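Local coordinates for protein SAS-6 (PDB 4CKM) that probably self-assembles through this N-terminal domain to help organise the cartwheel at the base of centrioles and basal bodies, at residues A[100-103]-A[104-107]; A[165-168]-A[169-172]. All coordinates share one frame; numbering follows the deposited sequence. Where two conformers were deposited one is given.

Contact 1 of 2, residues A[100-103]-A[104-107]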
loop_
_atom_site.group_PDB
_atom_site.type_symbol
_atom_site.label_atom_id
_atom_site.label_comp_id
_atom_site.label_asym_id
_atom_site.label_seq_id
_atom_site.Cartn_x
_atom_site.Cartn_y
_atom_site.Cartn_z
ATOM N N ASP A 100 -18.498 6.056 14.627
ATOM C CA ASP A 100 -18.252 4.985 15.603
ATOM C C ASP A 100 -17.110 4.075 15.271
ATOM O O ASP A 100 -16.426 3.621 16.164
ATOM C CB ASP A 100 -19.474 4.064 15.695
ATOM C CG ASP A 100 -20.605 4.697 16.396
ATOM O OD1 ASP A 100 -20.421 5.835 16.892
ATOM O OD2 ASP A 100 -21.686 4.065 16.440
ATOM N N ASP A 101 -16.970 3.733 13.998
ATOM C CA ASP A 101 -15.917 2.842 13.574
ATOM C C ASP A 101 -14.676 3.569 13.063
ATOM O O ASP A 101 -13.753 2.930 12.580
ATOM C CB ASP A 101 -16.464 1.952 12.486
ATOM C CG ASP A 101 -17.681 1.209 12.934
ATOM O OD1 ASP A 101 -17.554 0.475 13.921
ATOM O OD2 ASP A 101 -18.762 1.369 12.324
ATOM N N TYR A 102 -14.641 4.893 13.145
ATOM C CA TYR A 102 -13.591 5.614 12.443
ATOM C C TYR A 102 -12.215 5.351 13.031
ATOM O O TYR A 102 -11.254 5.154 12.292
ATOM C CB TYR A 102 -13.833 7.112 12.390
ATOM C CG TYR A 102 -12.773 7.817 11.548
ATOM C CD1 TYR A 102 -12.659 7.552 10.185
ATOM C CD2 TYR A 102 -11.871 8.725 12.119
ATOM C CE1 TYR A 102 -11.711 8.197 9.403
ATOM C CE2 TYR A 102 -10.917 9.360 11.348
ATOM C CZ TYR A 102 -10.843 9.085 9.981
ATOM O OH TYR A 102 -9.902 9.692 9.196
ATOM N N ASN A 103 -12.123 5.320 14.350
ATOM C CA ASN A 103 -10.841 5.113 14.991
ATOM C C ASN A 103 -10.148 3.851 14.580
ATOM O O ASN A 103 -8.943 3.863 14.315
ATOM C CB ASN A 103 -10.977 5.196 16.500
ATOM C CG ASN A 103 -11.226 6.612 16.952
ATOM O OD1 ASN A 103 -10.851 7.574 16.267
ATOM N ND2 ASN A 103 -11.860 6.759 18.093
ATOM N N ALA A 104 -10.887 2.762 14.517
ATOM C CA ALA A 104 -10.314 1.522 13.995
ATOM C C ALA A 104 -9.871 1.665 12.540
ATOM O O ALA A 104 -8.851 1.131 12.132
ATOM C CB ALA A 104 -11.326 0.400 14.110
ATOM N N PHE A 105 -10.680 2.377 11.767
ATOM C CA PHE A 105 -10.520 2.492 10.316
ATOM C C PHE A 105 -9.274 3.355 10.083
ATOM O O PHE A 105 -8.408 3.030 9.281
ATOM C CB PHE A 105 -11.825 3.102 9.754
ATOM C CG PHE A 105 -11.783 3.519 8.305
ATOM C CD1 PHE A 105 -12.126 2.627 7.298
ATOM C CD2 PHE A 105 -11.510 4.842 7.955
ATOM C CE1 PHE A 105 -12.129 3.024 5.960
ATOM C CE2 PHE A 105 -11.512 5.250 6.623
ATOM C CZ PHE A 105 -11.830 4.336 5.626
ATOM N N LYS A 106 -9.211 4.445 10.841
ATOM C CA LYS A 106 -8.106 5.387 10.844
ATOM C C LYS A 106 -6.800 4.697 11.146
ATOM O O LYS A 106 -5.827 4.866 10.404
ATOM C CB LYS A 106 -8.360 6.440 11.897
ATOM C CG LYS A 106 -7.387 7.600 11.894
ATOM C CD LYS A 106 -7.629 8.471 13.119
ATOM C CE LYS A 106 -6.708 9.683 13.145
ATOM N NZ LYS A 106 -5.268 9.250 13.205
ATOM N N GLN A 107 -6.784 3.916 12.225
ATOM C CA GLN A 107 -5.567 3.218 12.635
ATOM C C GLN A 107 -5.122 2.198 11.589
ATOM O O GLN A 107 -3.944 2.134 11.251
ATOM C CB GLN A 107 -5.748 2.545 14.002
ATOM C CG GLN A 107 -5.824 3.534 15.161
ATOM C CD GLN A 107 -6.431 2.930 16.412
ATOM O OE1 GLN A 107 -6.335 1.724 16.646
ATOM N NE2 GLN A 107 -7.067 3.762 17.212
HETATM O O HOH W 1 -13.603 2.969 15.977
#

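Contact 2 of 2, residues A[165-168]-A[169-172]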
loop_
_atom_site.group_PDB
_atom_site.type_symbol
_atom_site.label_atom_id
_atom_site.label_comp_id
_atom_site.label_asym_id
_atom_site.label_seq_id
_atom_site.Cartn_x
_atom_site.Cartn_y
_atom_site.Cartn_z
ATOM N N THR A 165 3.801 1.234 -9.118
ATOM C CA THR A 165 2.529 1.769 -8.716
ATOM C C THR A 165 2.388 1.663 -7.205
ATOM O O THR A 165 2.624 0.605 -6.603
ATOM C CB THR A 165 1.370 1.072 -9.423
ATOM O OG1 THR A 165 1.485 1.309 -10.827
ATOM C CG2 THR A 165 0.037 1.615 -8.936
ATOM N N VAL A 166 1.996 2.783 -6.604
ATOM C CA VAL A 166 1.874 2.903 -5.154
ATOM C C VAL A 166 0.416 3.099 -4.810
ATOM O O VAL A 166 -0.234 4.014 -5.331
ATOM C CB VAL A 166 2.636 4.146 -4.663
ATOM C CG1 VAL A 166 2.434 4.345 -3.181
ATOM C CG2 VAL A 166 4.110 4.011 -4.970
ATOM N N GLU A 167 -0.094 2.270 -3.919
ATOM C CA GLU A 167 -1.449 2.419 -3.462
ATOM C C GLU A 167 -1.515 3.463 -2.333
ATOM O O GLU A 167 -0.809 3.347 -1.346
ATOM C CB GLU A 167 -1.955 1.083 -2.982
ATOM C CG GLU A 167 -3.370 1.145 -2.488
ATOM C CD GLU A 167 -3.750 -0.121 -1.786
ATOM O OE1 GLU A 167 -3.923 -1.147 -2.476
ATOM O OE2 GLU A 167 -3.857 -0.075 -0.542
ATOM N N HIS A 168 -2.330 4.498 -2.523
ATOM C CA HIS A 168 -2.558 5.516 -1.513
ATOM C C HIS A 168 -3.637 5.088 -0.561
ATOM O O HIS A 168 -3.466 5.223 0.626
ATOM C CB HIS A 168 -2.904 6.875 -2.138
ATOM C CG HIS A 168 -1.694 7.620 -2.586
ATOM N ND1 HIS A 168 -1.210 8.719 -1.919
ATOM C CD2 HIS A 168 -0.811 7.362 -3.581
ATOM C CE1 HIS A 168 -0.100 9.132 -2.500
ATOM N NE2 HIS A 168 0.166 8.324 -3.511
ATOM N N ILE A 169 -4.741 4.552 -1.066
ATOM C CA ILE A 169 -5.796 4.057 -0.179
ATOM C C ILE A 169 -6.625 3.029 -0.906
ATOM O O ILE A 169 -6.664 3.020 -2.135
ATOM C CB ILE A 169 -6.644 5.228 0.355
ATOM C CG1 ILE A 169 -7.608 4.778 1.461
ATOM C CG2 ILE A 169 -7.408 5.935 -0.753
ATOM C CD1 ILE A 169 -8.323 5.964 2.083
ATOM N N SER A 170 -7.187 2.102 -0.138
ATOM C CA SER A 170 -8.153 1.103 -0.608
ATOM C C SER A 170 -9.384 1.202 0.256
ATOM O O SER A 170 -9.252 1.413 1.461
ATOM C CB SER A 170 -7.639 -0.303 -0.411
ATOM O OG SER A 170 -6.325 -0.388 -0.838
ATOM N N LEU A 171 -10.549 1.006 -0.347
ATOM C CA LEU A 171 -11.818 1.053 0.341
ATOM C C LEU A 171 -12.652 -0.067 -0.207
ATOM O O LEU A 171 -12.656 -0.307 -1.431
ATOM C CB LEU A 171 -12.551 2.349 0.047
ATOM C CG LEU A 171 -11.832 3.622 0.449
ATOM C CD1 LEU A 171 -12.614 4.820 -0.067
ATOM C CD2 LEU A 171 -11.652 3.706 1.963
ATOM N N VAL A 172 -13.345 -0.760 0.691
ATOM C CA VAL A 172 -14.224 -1.839 0.311
ATOM C C VAL A 172 -15.603 -1.269 0.187
ATOM O O VAL A 172 -16.072 -0.579 1.088
ATOM C CB VAL A 172 -14.232 -2.980 1.351
ATOM C CG1 VAL A 172 -15.264 -4.046 0.973
ATOM C CG2 VAL A 172 -12.852 -3.603 1.416
HETATM O O HOH W 2 -5.271 1.390 1.800
#

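Contact 1 of 2, residues A[100-103]-A[104-107]
The ring of Tyr102 carries the CB of Lys106 on one of its faces: CB lies 4.1 Å from the centroid of the Tyr102 ring and only 19° off the ring normal, a CH-pi contact between residues four apart on one helix. The lysine chain then runs on past the rim, its CD passing 3.8 Å from Tyr102 CE2. Phe105 comes to the same tyrosine from another direction. Tyr102 CE1 sits near the plane of the Phe105 ring, at its edge, 3.7 Å from Phe105 CD2, and the two planes are inclined at 38°, so the aromatics meet rim to rim without stacking. Both rings reach these places because CG stands anti to the backbone N, with chi1 of -175° in Tyr102.

Beneath the side chains the first turn of helix 102-109 is built from hydrogen bonds spanning four residues. Lys106 N points almost straight at Tyr102 O, 2.6 Å away, whereas Phe105 N divides itself between Asp101 O at 3.2 Å and a weak, bent bond to Tyr102 O. Gln107 N adds a bond of 3.0 Å to Asn103 O. One residue earlier, where the turn begins, a water accepts from Ala104 N and donates to Asp100 O, extending the pattern beyond the regular helix.

The polar ends of Tyr102 and Lys106 bond to the loop after the helix: Tyr102 OH to Val113 O and Lys106 NZ to Leu111 O. Tyr102 also packs edge-to-face with Phe115 of this loop, and Phe105 edge-to-face with Phe118 at the start of helix 117-130. The short helix, between strand 88-98 and helix 117-130, thus packs against both the loop and the longer helix of the SAS-6 N-terminal domain.

Contact 2 of 2, residues A[165-168]-A[169-172]
Glu167 and Ser170 meet above one face of strand 165-175 through the carboxylate and the hydroxyl. In the model Glu167 OE2 lies 2.5 Å from Ser170 OG, an approach that is very short and so doubtful in detail. A clearer link is made by a water, which donates to Glu167 OE2 at 3.1 Å and accepts from Ser170 N at 2.8 Å, tying the acid to the backbone next to the serine hydroxyl. Glu167 reaches forward with CG anti to its own N (chi1 -180°), and Ser170 OG lies beside the serine N.

The backbone explains why residues three apart share a face. His168 has helix-like torsions (phi -85°, psi -45°) and Ile169 extended ones, and both hydrogen-bond through the backbone to Val157 on strand 152-160: a classic beta bulge. It places His168 and Ile169 together on the other face. There His168 NE2 bonds to Glu159 and its ring meets that of Tyr136, while Ile169 packs on Phe118 and Met125 of helix 117-130. The second subunit is close as well, with Lys164 NZ of that chain bonding to His168 O and Val166 packing on its counterpart.

Glu167 OE1 forms a salt bridge with Arg156 of the neighbouring strand 152-160, while OE2 takes the bond from the water. With an arginine and a donating water on its two oxygens, Glu167 would be expected to remain ionised, and the bulge brings a backbone N-H within a single water of that charge.

In the fold
Coming from the N terminus, the chain completes strand 88-98 before contact 1 shapes the opening turn of helix 102-109. Helix 117-130 and strands 136-142 and 152-160 follow, and contact 2 then lies within strand 165-175. The two are in series, neither nesting nor crossing, and since each is local neither closes a long loop. Their centres are about 17 Å apart, yet they touch directly: Phe105 CZ packs 3.7 Å from Leu171 CD2, bringing the short helix against the last strand. Strand 165-175 lies antiparallel between 88-98 and 152-160 in the sheet. Contact 2 also packs on helix 117-130 through Ile169 and lies against the second subunit.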